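Local coordinates for protein SusD homolog (Bacteroides thetaiotaomicron, PDB 3SGH) that is a SusD-like protein, probably an outer membrane lipoprotein that binds sugars for uptake by the gut bacterium, at residues 104-109 with 152-157; 168-173 with 179-184. One frame throughout, in Å; residues are numbered along the deposited sequence.

In the fold
Contacts 1 and 2 are both buried, although their centres lie about 20 and 24 Å from the centre of the chain, and they sit about 13 Å from each other on the same side of it. Contact 1 joins helix 100-120 to helix 140-162; contact 2 joins the short helical turn about 168-171 to the start of helix 181-198. Trp184 links them: Met104 CE packs 3.5 Å from Trp184 CZ2, and Leu107 CD2 lies 3.6 Å from Trp184 CE3. Their chemistry differs. One amide-to-amide hydrogen bond dominates contact 1, whereas contact 2 is apolar packing around a glycine, with no hydrogen bond across it.

Contact 1 of 2, residues 104-109 with 152-157; sequences MAQLTR and DNAITI
Two side-chain amides, those of Gln106 and Asn153, stand almost perpendicular, their planes 81° apart. Asn153 points its ND2 N-H at the carbonyl oxygen of Gln106, and the ND2 to OE1 distance is 2.7 Å. The bond is nearly straight, with an N-H...O angle of 175°, and OE1 lies almost exactly in the plane of the Asn153 amide. From the acceptor's side, the donor stands tilted out of the Gln106 carbonyl plane. The torsions account for the meeting: Asn153 carries CG opposite its backbone N, while Gln106 runs on extended past CG and meets the Asn153 side chain at about a right angle.

Beside this polar link the apolar packing is slight. Ala154 CB lies 4.0 Å from Gln106 OE1 and 4.5 Å from Leu107 CB, and Leu107 and Ala154 have the nearest CA pair, 6.2 Å apart. The small alanine is thus set where the backbones come nearest, and the short segments' axes approach to 8.6 Å. Replacing Gln106 by an alanine is likely to leave Asn153 ND2 without its acceptor and to open a gap between the two helices, since Gln106 buries more of its surface in this contact than any other residue. Phe88 of helix 87-95 also touches Gln106, while Leu107 touches Tyr28 of helix 26-29.

The short axes run roughly antiparallel, with a signed crossing angle of -142°. Such oblique antiparallel packing of helix on helix fits the alpha-alpha superhelix of this SusD-like protein, whose family belongs to the TPR clan.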
HETATM    1  N   MSE A 104      17.385   7.218  10.261  1.00 16.21           N
HETATM    2  CA  MSE A 104      16.671   7.301   8.983  1.00 16.29           C
HETATM    3  C   MSE A 104      16.941   6.107   8.082  1.00 17.02           C
HETATM    4  O   MSE A 104      16.067   5.694   7.329  1.00 16.80           O
HETATM    5  CB  MSE A 104      16.971   8.618   8.257  1.00 16.31           C
HETATM    6  CG  MSE A 104      16.413   9.818   8.987  1.00 16.96           C
HETATM    7 SE   MSE A 104      14.529   9.840   9.093  0.75 14.62          SE
HETATM    8  CE  MSE A 104      14.144   9.221   7.266  1.00 21.70           C
ATOM      9  N   ALA A 105      18.159   5.550   8.146  1.00 16.36           N
ATOM     10  CA  ALA A 105      18.490   4.359   7.348  1.00 16.22           C
ATOM     11  C   ALA A 105      17.704   3.149   7.862  1.00 16.02           C
ATOM     12  O   ALA A 105      17.164   2.381   7.086  1.00 15.50           O
ATOM     13  CB  ALA A 105      20.005   4.102   7.362  1.00 15.36           C
ATOM     14  N   GLN A 106      17.554   3.048   9.173  1.00 16.67           N
ATOM     15  CA  GLN A 106      16.757   1.991   9.787  1.00 15.96           C
ATOM     16  C   GLN A 106      15.284   2.104   9.421  1.00 15.78           C
ATOM     17  O   GLN A 106      14.645   1.115   9.044  1.00 16.82           O
ATOM     18  CB  GLN A 106      16.880   2.093  11.305  1.00 15.33           C
ATOM     19  CG  GLN A 106      18.152   1.542  11.843  1.00 17.31           C
ATOM     20  CD  GLN A 106      18.089   1.363  13.349  1.00 18.96           C
ATOM     21  OE1 GLN A 106      17.801   2.309  14.080  1.00 18.98           O
ATOM     22  NE2 GLN A 106      18.320   0.146  13.801  1.00 18.14           N
ATOM     23  N   LEU A 107      14.754   3.302   9.569  1.00 15.38           N
ATOM     24  CA  LEU A 107      13.339   3.562   9.212  1.00 15.25           C
ATOM     25  C   LEU A 107      13.044   3.235   7.731  1.00 15.11           C
ATOM     26  O   LEU A 107      12.039   2.635   7.390  1.00 15.71           O
ATOM     27  CB  LEU A 107      12.976   4.983   9.536  1.00 16.02           C
ATOM     28  CG  LEU A 107      11.567   5.450   9.132  1.00 15.14           C
ATOM     29  CD1 LEU A 107      10.476   4.647   9.862  1.00 14.47           C
ATOM     30  CD2 LEU A 107      11.462   6.987   9.449  1.00 15.47           C
ATOM     31  N   THR A 108      13.936   3.645   6.866  1.00 15.43           N
ATOM     32  CA  THR A 108      13.777   3.467   5.444  1.00 15.88           C
ATOM     33  C   THR A 108      13.882   1.988   5.037  1.00 15.84           C
ATOM     34  O   THR A 108      13.070   1.521   4.210  1.00 15.46           O
ATOM     35  CB  THR A 108      14.737   4.385   4.649  1.00 16.66           C
ATOM     36  OG1 THR A 108      14.585   5.752   5.085  1.00 17.93           O
ATOM     37  CG2 THR A 108      14.422   4.315   3.150  1.00 14.87           C
ATOM     38  N   ARG A 109      14.833   1.271   5.626  1.00 16.01           N
ATOM     39  CA  ARG A 109      14.930  -0.185   5.474  1.00 16.11           C
ATOM     40  C   ARG A 109      13.680  -0.879   5.946  1.00 16.47           C
ATOM     41  O   ARG A 109      13.139  -1.685   5.239  1.00 16.40           O
ATOM     42  CB  ARG A 109      16.109  -0.709   6.272  1.00 17.34           C
ATOM     43  CG  ARG A 109      16.411  -2.192   6.103  1.00 18.30           C
ATOM     44  CD  ARG A 109      17.534  -2.563   6.970  1.00 24.15           C
ATOM     45  NE  ARG A 109      17.852  -3.986   6.878  1.00 24.05           N
ATOM     46  CZ  ARG A 109      18.403  -4.710   7.838  1.00 26.00           C
ATOM     47  NH1 ARG A 109      18.614  -4.204   9.062  1.00 25.83           N
ATOM     48  NH2 ARG A 109      18.669  -5.980   7.578  1.00 26.92           N
ATOM     49  N   ASP A 152      11.751   0.703  16.634  1.00 17.09           N
ATOM     50  CA  ASP A 152      11.783   1.323  17.969  1.00 18.14           C
ATOM     51  C   ASP A 152      13.086   2.063  18.249  1.00 18.69           C
ATOM     52  O   ASP A 152      13.117   3.116  18.921  1.00 19.09           O
ATOM     53  CB  ASP A 152      11.532   0.261  19.057  1.00 17.28           C
ATOM     54  CG  ASP A 152      10.055  -0.121  19.187  1.00 22.52           C
ATOM     55  OD1 ASP A 152       9.183   0.687  18.769  1.00 25.33           O
ATOM     56  OD2 ASP A 152       9.749  -1.233  19.735  1.00 25.44           O
ATOM     57  N   ASN A 153      14.178   1.496  17.757  1.00 20.19           N
ATOM     58  CA  ASN A 153      15.489   2.112  17.896  1.00 19.56           C
ATOM     59  C   ASN A 153      15.515   3.442  17.146  1.00 18.94           C
ATOM     60  O   ASN A 153      15.981   4.421  17.678  1.00 18.40           O
ATOM     61  CB  ASN A 153      16.564   1.211  17.327  1.00 19.27           C
ATOM     62  CG  ASN A 153      17.973   1.718  17.655  1.00 21.97           C
ATOM     63  OD1 ASN A 153      18.383   1.645  18.830  1.00 22.00           O
ATOM     64  ND2 ASN A 153      18.705   2.261  16.641  1.00 19.73           N
ATOM     65  N   ALA A 154      14.979   3.466  15.920  1.00 18.03           N
ATOM     66  CA  ALA A 154      14.892   4.696  15.134  1.00 17.79           C
ATOM     67  C   ALA A 154      14.039   5.751  15.833  1.00 18.24           C
ATOM     68  O   ALA A 154      14.440   6.940  15.908  1.00 18.09           O
ATOM     69  CB  ALA A 154      14.358   4.394  13.770  1.00 17.56           C
ATOM     70  N   ILE A 155      12.907   5.316  16.385  1.00 18.03           N
ATOM     71  CA  ILE A 155      12.007   6.182  17.137  1.00 17.77           C
ATOM     72  C   ILE A 155      12.714   6.820  18.331  1.00 18.54           C
ATOM     73  O   ILE A 155      12.545   8.019  18.562  1.00 18.63           O
ATOM     74  CB  ILE A 155      10.683   5.444  17.572  1.00 18.11           C
ATOM     75  CG1 ILE A 155       9.820   5.198  16.329  1.00 18.02           C
ATOM     76  CG2 ILE A 155       9.960   6.224  18.645  1.00 17.03           C
ATOM     77  CD1 ILE A 155       8.646   4.197  16.518  1.00 17.08           C
ATOM     78  N   THR A 156      13.544   6.060  19.040  1.00 19.19           N
ATOM     79  CA  THR A 156      14.203   6.630  20.225  1.00 20.87           C
ATOM     80  C   THR A 156      15.146   7.739  19.812  1.00 20.99           C
ATOM     81  O   THR A 156      15.208   8.796  20.446  1.00 22.28           O
ATOM     82  CB  THR A 156      14.985   5.575  20.973  1.00 21.75           C
ATOM     83  OG1 THR A 156      14.075   4.558  21.410  1.00 24.16           O
ATOM     84  CG2 THR A 156      15.690   6.190  22.202  1.00 25.31           C
ATOM     85  N   ILE A 157      15.854   7.512  18.713  1.00 20.56           N
ATOM     86  CA  ILE A 157      16.795   8.513  18.185  1.00 20.39           C
ATOM     87  C   ILE A 157      16.099   9.748  17.678  1.00 20.53           C
ATOM     88  O   ILE A 157      16.508  10.856  18.000  1.00 20.47           O
ATOM     89  CB  ILE A 157      17.644   7.941  17.028  1.00 20.58           C
ATOM     90  CG1 ILE A 157      18.565   6.874  17.582  1.00 20.51           C
ATOM     91  CG2 ILE A 157      18.513   9.056  16.400  1.00 19.22           C
ATOM     92  CD1 ILE A 157      19.218   6.041  16.531  1.00 21.50           C
TER

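Contact 2 of 2, residues 168-173 with 179-184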
ATOM      1  N   GLN A 168      19.983  19.651  10.783  1.00 22.11           N
ATOM      2  CA  GLN A 168      20.608  20.275   9.624  1.00 22.90           C
ATOM      3  C   GLN A 168      21.286  19.250   8.704  1.00 23.37           C
ATOM      4  O   GLN A 168      21.290  19.456   7.497  1.00 23.18           O
ATOM      5  CB  GLN A 168      21.598  21.364  10.042  1.00 23.70           C
ATOM      6  CG  GLN A 168      20.983  22.518  10.863  1.00 24.89           C
ATOM      7  CD  GLN A 168      19.865  23.179  10.149  1.00 27.27           C
ATOM      8  OE1 GLN A 168      20.046  23.783   9.079  1.00 28.72           O
ATOM      9  NE2 GLN A 168      18.631  22.970  10.677  1.00 26.81           N
ATOM     10  N   ASP A 169      21.806  18.146   9.251  1.00 23.21           N
ATOM     11  CA  ASP A 169      22.374  17.060   8.389  1.00 24.93           C
ATOM     12  C   ASP A 169      21.299  16.448   7.481  1.00 22.83           C
ATOM     13  O   ASP A 169      21.474  16.242   6.272  1.00 23.86           O
ATOM     14  CB  ASP A 169      22.881  15.895   9.256  1.00 25.72           C
ATOM     15  CG  ASP A 169      24.102  16.255  10.068  1.00 33.11           C
ATOM     16  OD1 ASP A 169      24.754  17.259   9.730  1.00 35.27           O
ATOM     17  OD2 ASP A 169      24.399  15.517  11.052  1.00 39.41           O
ATOM     18  N   LEU A 170      20.165  16.171   8.097  1.00 21.16           N
ATOM     19  CA  LEU A 170      19.072  15.510   7.418  1.00 19.81           C
ATOM     20  C   LEU A 170      18.421  16.492   6.406  1.00 19.18           C
ATOM     21  O   LEU A 170      18.015  16.083   5.321  1.00 17.57           O
ATOM     22  CB  LEU A 170      18.100  14.977   8.453  1.00 19.31           C
ATOM     23  CG  LEU A 170      16.897  14.227   7.844  1.00 18.63           C
ATOM     24  CD1 LEU A 170      17.328  13.063   6.943  1.00 18.98           C
ATOM     25  CD2 LEU A 170      15.990  13.771   8.940  1.00 20.78           C
ATOM     26  N   ALA A 171      18.385  17.792   6.730  1.00 19.45           N
ATOM     27  CA  ALA A 171      17.736  18.805   5.841  1.00 20.18           C
ATOM     28  C   ALA A 171      18.298  18.839   4.391  1.00 21.49           C
ATOM     29  O   ALA A 171      17.581  19.073   3.410  1.00 22.95           O
ATOM     30  CB  ALA A 171      17.803  20.194   6.473  1.00 19.49           C
ATOM     31  N   VAL A 172      19.578  18.595   4.274  1.00 22.25           N
ATOM     32  CA  VAL A 172      20.286  18.679   2.994  1.00 22.51           C
ATOM     33  C   VAL A 172      19.709  17.720   1.965  1.00 22.53           C
ATOM     34  O   VAL A 172      19.750  18.023   0.764  1.00 22.36           O
ATOM     35  CB  VAL A 172      21.798  18.386   3.161  1.00 23.07           C
ATOM     36  CG1 VAL A 172      22.515  18.423   1.787  1.00 24.25           C
ATOM     37  CG2 VAL A 172      22.441  19.396   4.078  1.00 23.20           C
ATOM     38  N   VAL A 173      19.172  16.576   2.415  1.00 21.67           N
ATOM     39  CA  VAL A 173      18.749  15.514   1.505  1.00 20.27           C
ATOM     40  C   VAL A 173      17.254  15.099   1.618  1.00 19.73           C
ATOM     41  O   VAL A 173      16.746  14.295   0.808  1.00 19.28           O
ATOM     42  CB  VAL A 173      19.591  14.225   1.712  1.00 20.46           C
ATOM     43  CG1 VAL A 173      21.092  14.524   1.443  1.00 23.78           C
ATOM     44  CG2 VAL A 173      19.344  13.615   3.048  1.00 19.33           C
ATOM     45  N   GLY A 179      14.170  17.789   7.042  1.00 19.13           N
ATOM     46  CA  GLY A 179      14.932  17.556   8.271  1.00 19.21           C
ATOM     47  C   GLY A 179      14.195  17.653   9.570  1.00 19.49           C
ATOM     48  O   GLY A 179      14.798  17.502  10.612  1.00 20.15           O
ATOM     49  N   ASP A 180      12.889  17.909   9.516  1.00 19.27           N
ATOM     50  CA  ASP A 180      12.085  18.020  10.702  1.00 19.96           C
ATOM     51  C   ASP A 180      11.845  16.637  11.333  1.00 19.82           C
ATOM     52  O   ASP A 180      10.964  15.869  10.885  1.00 18.60           O
ATOM     53  CB  ASP A 180      10.772  18.719  10.380  1.00 20.25           C
ATOM     54  CG  ASP A 180       9.944  19.015  11.624  1.00 22.57           C
ATOM     55  OD1 ASP A 180      10.115  18.373  12.713  1.00 22.96           O
ATOM     56  OD2 ASP A 180       9.084  19.911  11.522  1.00 25.77           O
ATOM     57  N   CYS A 181      12.610  16.322  12.375  1.00 19.80           N
ATOM     58  CA  CYS A 181      12.484  15.013  13.035  1.00 19.17           C
ATOM     59  C   CYS A 181      11.188  14.814  13.797  1.00 19.40           C
ATOM     60  O   CYS A 181      10.831  13.660  14.088  1.00 18.64           O
ATOM     61  CB  CYS A 181      13.672  14.738  13.969  1.00 18.49           C
ATOM     62  SG  CYS A 181      15.213  14.521  12.972  1.00 21.67           S
ATOM     63  N   SER A 182      10.473  15.887  14.134  1.00 19.90           N
ATOM     64  CA  SER A 182       9.146  15.712  14.725  0.50 20.24           C
ATOM     65  C   SER A 182       8.169  15.138  13.704  1.00 19.61           C
ATOM     66  O   SER A 182       7.307  14.366  14.064  1.00 19.75           O
ATOM     67  CB  SER A 182       8.605  17.021  15.293  0.50 20.78           C
ATOM     68  OG  SER A 182       9.394  17.403  16.399  0.50 22.91           O
ATOM     69  N   LYS A 183       8.312  15.514  12.437  1.00 19.47           N
ATOM     70  CA  LYS A 183       7.452  14.955  11.362  1.00 19.23           C
ATOM     71  C   LYS A 183       7.842  13.502  11.109  1.00 18.25           C
ATOM     72  O   LYS A 183       6.975  12.619  11.004  1.00 18.21           O
ATOM     73  CB  LYS A 183       7.578  15.722  10.066  1.00 18.64           C
ATOM     74  CG  LYS A 183       7.053  17.124  10.066  1.00 21.94           C
ATOM     75  CD  LYS A 183       5.538  17.201  10.028  1.00 25.22           C
ATOM     76  CE  LYS A 183       4.996  18.686   9.963  1.00 26.72           C
ATOM     77  NZ  LYS A 183       5.260  19.388   8.665  1.00 29.22           N
ATOM     78  N   TRP A 184       9.142  13.240  11.068  1.00 16.78           N
ATOM     79  CA  TRP A 184       9.567  11.855  10.932  1.00 16.03           C
ATOM     80  C   TRP A 184       9.126  10.975  12.111  1.00 15.82           C
ATOM     81  O   TRP A 184       8.850   9.780  11.947  1.00 17.31           O
ATOM     82  CB  TRP A 184      11.059  11.722  10.725  1.00 16.19           C
ATOM     83  CG  TRP A 184      11.515  12.044   9.349  1.00 16.02           C
ATOM     84  CD1 TRP A 184      12.228  13.127   8.969  1.00 16.18           C
ATOM     85  CD2 TRP A 184      11.276  11.277   8.162  1.00 16.77           C
ATOM     86  NE1 TRP A 184      12.482  13.084   7.614  1.00 17.65           N
ATOM     87  CE2 TRP A 184      11.893  11.962   7.092  1.00 16.61           C
ATOM     88  CE3 TRP A 184      10.613  10.069   7.905  1.00 17.96           C
ATOM     89  CZ2 TRP A 184      11.866  11.485   5.791  1.00 18.33           C
ATOM     90  CZ3 TRP A 184      10.571   9.609   6.599  1.00 17.59           C
ATOM     91  CH2 TRP A 184      11.200  10.319   5.564  1.00 17.99           C
TER
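Leu170 carries the contact, laying its side chain over Gly179: Leu170 CG is 3.9 Å from Gly179 CA. CG, anti to the backbone N (chi1 -179°), is carried out over the glycine, and the CD2 methyl goes on past it to the indole of Trp184, 3.8 Å from Trp184 NE1. The same methyl meets Cys181 SG at 4.2 Å, so one leucine branch touches both side chains. Ala171 follows, and here the backbone itself makes the approach, Ala171 N standing 3.8 Å from Gly179 CA.

Two lines of evidence explain the glycine. Its phi of 89° would jam a CB against the preceding carbonyl oxygen, and a CB built at Gly179 would fall only 2.9 Å from Ala171 N. Asp174, in the intervening loop, accepts through OD2 from both Gly179 N and Trp184 NE1, tying the turn to the indole. Just beyond the glycine, Asp180 is the N-cap of helix 181-198, its OD1 accepting weak bonds from Ser182 N and Lys183 N.

Around this turn, Leu170 also packs on Val100 of helix 100-120 and Leu21 of helix 17-24, while Cys181 rests on Leu158, Ala161 and Ala162 near the end of helix 140-162.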